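Local coordinates for Cag pathogenicity island protein (Cag10) (Helicobacter pylori 26695, PDB 6IQT) that is a VirB8 homologue, probably an inner-membrane component of the Cag type IV secretion system, represented here by what is probably its periplasmic domain, at residues A[71-74]-A[75-79]. Numbering follows the deposited sequence.
Sequences RMFN and ENIRQ
Ile77 sets its CD1 methyl 3.4 Å from CE2 of the Phe73 ring, one helical turn back, meeting the ring obliquely. With CG anti to the backbone N (chi1 176°), the ring of Phe73 stands where the extended Ile77 chain (chi2 180°) reaches back to it; the Phe73 ring also packs on Leu50, Arg53 and Lys54, while Ile77 continues onto Tyr45. Arg78 folds back over the preceding turn: its chain bends at chi3 (-118°), bringing NH2 to 3.9 Å from Asn74 CB, and Asn74 O lies over one guanidinium face, near its rim, with Arg78 CG closest to it at 3.3 Å. All of this sits on helix 66-80, which here packs on helices 30-43 and 50-59 in the NTF2-like fold of the VirB8 family, where helices lie against a curved antiparallel sheet. Regular i to i+4 bonds run through it, among them Arg78 N to Asn74 O at 3.0 Å. Met72 O accepts from Asn76 N at 3.2 Å and also from a water at 2.8 Å that donates to Asn76 OD1. The two carboxylate oxygens of Glu75 have different partners: OE1 takes a bond from Gln79 NE2 at 2.9 Å, whereas OE2 forms a weak, long salt bridge with Arg78 NE at 3.5 Å. Arg71 turns its NH2 to the carbonyl oxygens of Thr119 and Glu121 of the second subunit.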
ATOM      1  N   ARG A  71      -0.875 -14.190   1.510  1.00 28.06           N
ATOM      2  CA  ARG A  71      -1.871 -13.880   0.482  1.00 32.77           C
ATOM      3  C   ARG A  71      -1.218 -13.277  -0.756  1.00 31.86           C
ATOM      4  O   ARG A  71      -1.616 -13.575  -1.891  1.00 26.74           O
ATOM      5  CB  ARG A  71      -2.937 -12.936   1.032  1.00 34.13           C
ATOM      6  CG  ARG A  71      -3.887 -13.587   2.014  1.00 42.69           C
ATOM      7  CD  ARG A  71      -4.957 -12.595   2.486  1.00 42.51           C
ATOM      8  NE  ARG A  71      -5.973 -13.254   3.301  1.00 43.36           N
ATOM      9  CZ  ARG A  71      -7.070 -13.825   2.811  1.00 35.47           C
ATOM     10  NH1 ARG A  71      -7.307 -13.802   1.508  1.00 35.34           N
ATOM     11  NH2 ARG A  71      -7.937 -14.416   3.629  1.00 34.35           N
HETATM   12  N   MSE A  72      -0.202 -12.437  -0.568  1.00 24.39           N
HETATM   13  CA  MSE A  72       0.467 -11.842  -1.715  1.00 25.49           C
HETATM   14  C   MSE A  72       1.329 -12.849  -2.454  1.00 29.11           C
HETATM   15  O   MSE A  72       1.423 -12.827  -3.686  1.00 30.74           O
HETATM   16  CB  MSE A  72       1.310 -10.649  -1.260  1.00 30.77           C
HETATM   17  CG  MSE A  72       0.480  -9.602  -0.558  1.00 34.74           C
HETATM   18 SE   MSE A  72       1.556  -8.125   0.039  0.39 32.88          SE
HETATM   19  CE  MSE A  72       2.325  -7.679  -1.671  1.00 33.59           C
ATOM     20  N   PHE A  73       1.978 -13.717  -1.682  1.00 27.81           N
ATOM     21  CA  PHE A  73       2.728 -14.825  -2.261  1.00 30.46           C
ATOM     22  C   PHE A  73       1.821 -15.690  -3.135  1.00 30.57           C
ATOM     23  O   PHE A  73       2.156 -16.002  -4.285  1.00 29.58           O
ATOM     24  CB  PHE A  73       3.360 -15.629  -1.117  1.00 32.19           C
ATOM     25  CG  PHE A  73       4.102 -16.876  -1.542  1.00 34.93           C
ATOM     26  CD1 PHE A  73       5.408 -16.804  -1.999  1.00 35.87           C
ATOM     27  CD2 PHE A  73       3.512 -18.125  -1.412  1.00 40.74           C
ATOM     28  CE1 PHE A  73       6.105 -17.948  -2.362  1.00 36.29           C
ATOM     29  CE2 PHE A  73       4.203 -19.275  -1.771  1.00 43.61           C
ATOM     30  CZ  PHE A  73       5.505 -19.186  -2.250  1.00 36.41           C
ATOM     31  N   ASN A  74       0.647 -16.063  -2.605  1.00 27.20           N
ATOM     32  CA  ASN A  74      -0.268 -16.930  -3.354  1.00 33.10           C
ATOM     33  C   ASN A  74      -0.809 -16.250  -4.605  1.00 34.25           C
ATOM     34  O   ASN A  74      -1.061 -16.923  -5.614  1.00 34.91           O
ATOM     35  CB  ASN A  74      -1.431 -17.377  -2.463  1.00 25.89           C
ATOM     36  CG  ASN A  74      -1.017 -18.427  -1.439  1.00 36.02           C
ATOM     37  OD1 ASN A  74      -0.051 -19.167  -1.643  1.00 36.45           O
ATOM     38  ND2 ASN A  74      -1.732 -18.484  -0.329  1.00 38.93           N
ATOM     39  N   GLU A  75      -1.001 -14.925  -4.565  1.00 29.79           N
ATOM     40  CA  GLU A  75      -1.448 -14.212  -5.758  1.00 30.79           C
ATOM     41  C   GLU A  75      -0.403 -14.274  -6.876  1.00 34.78           C
ATOM     42  O   GLU A  75      -0.753 -14.432  -8.055  1.00 32.61           O
ATOM     43  CB  GLU A  75      -1.795 -12.767  -5.391  1.00 43.31           C
ATOM     44  CG  GLU A  75      -2.744 -12.053  -6.368  1.00 57.43           C
ATOM     45  CD  GLU A  75      -3.818 -12.966  -6.964  1.00 63.95           C
ATOM     46  OE1 GLU A  75      -3.985 -12.949  -8.205  1.00 63.55           O
ATOM     47  OE2 GLU A  75      -4.501 -13.691  -6.202  1.00 65.50           O
ATOM     48  N   ASN A  76       0.891 -14.174  -6.533  1.00 30.77           N
ATOM     49  CA  ASN A  76       1.928 -14.345  -7.555  1.00 27.33           C
ATOM     50  C   ASN A  76       1.870 -15.735  -8.186  1.00 36.06           C
ATOM     51  O   ASN A  76       2.055 -15.888  -9.404  1.00 34.30           O
ATOM     52  CB  ASN A  76       3.330 -14.126  -6.965  1.00 39.58           C
ATOM     53  CG  ASN A  76       3.620 -12.670  -6.604  1.00 45.97           C
ATOM     54  OD1 ASN A  76       2.939 -11.747  -7.048  1.00 42.22           O
ATOM     55  ND2 ASN A  76       4.653 -12.469  -5.793  1.00 40.19           N
ATOM     56  N   ILE A  77       1.679 -16.768  -7.366  1.00 30.97           N
ATOM     57  CA  ILE A  77       1.589 -18.120  -7.905  1.00 33.38           C
ATOM     58  C   ILE A  77       0.445 -18.207  -8.903  1.00 36.08           C
ATOM     59  O   ILE A  77       0.592 -18.765  -9.995  1.00 39.71           O
ATOM     60  CB  ILE A  77       1.408 -19.147  -6.772  1.00 38.87           C
ATOM     61  CG1 ILE A  77       2.554 -19.047  -5.762  1.00 33.72           C
ATOM     62  CG2 ILE A  77       1.294 -20.570  -7.356  1.00 39.49           C
ATOM     63  CD1 ILE A  77       2.437 -20.018  -4.624  1.00 34.29           C
ATOM     64  N   ARG A  78      -0.710 -17.640  -8.541  1.00 34.31           N
ATOM     65  CA  ARG A  78      -1.912 -17.793  -9.360  1.00 45.64           C
ATOM     66  C   ARG A  78      -1.738 -17.178 -10.740  1.00 45.83           C
ATOM     67  O   ARG A  78      -2.254 -17.706 -11.734  1.00 49.13           O
ATOM     68  CB  ARG A  78      -3.112 -17.161  -8.657  1.00 37.79           C
ATOM     69  CG  ARG A  78      -3.601 -17.964  -7.484  1.00 42.12           C
ATOM     70  CD  ARG A  78      -5.041 -17.628  -7.162  1.00 49.21           C
ATOM     71  NE  ARG A  78      -5.220 -17.060  -5.824  1.00 59.93           N
ATOM     72  CZ  ARG A  78      -4.979 -17.699  -4.680  1.00 57.89           C
ATOM     73  NH1 ARG A  78      -4.513 -18.944  -4.672  1.00 53.96           N
ATOM     74  NH2 ARG A  78      -5.194 -17.082  -3.530  1.00 58.91           N
ATOM     75  N   GLN A  79      -1.019 -16.063 -10.823  1.00 42.40           N
ATOM     76  CA  GLN A  79      -0.925 -15.317 -12.066  1.00 42.68           C
ATOM     77  C   GLN A  79       0.299 -15.670 -12.897  1.00 47.38           C
ATOM     78  O   GLN A  79       0.207 -15.671 -14.129  1.00 40.35           O
ATOM     79  CB  GLN A  79      -0.955 -13.816 -11.770  1.00 39.62           C
ATOM     80  CG  GLN A  79      -2.246 -13.364 -11.035  1.00 45.04           C
ATOM     81  CD  GLN A  79      -3.558 -13.985 -11.600  1.00 52.06           C
ATOM     82  OE1 GLN A  79      -3.661 -14.279 -12.798  1.00 54.55           O
ATOM     83  NE2 GLN A  79      -4.566 -14.156 -10.731  1.00 41.71           N
TER
HETATM   84  O   HOH W   1       1.042 -10.402  -4.939  1.00 39.03           O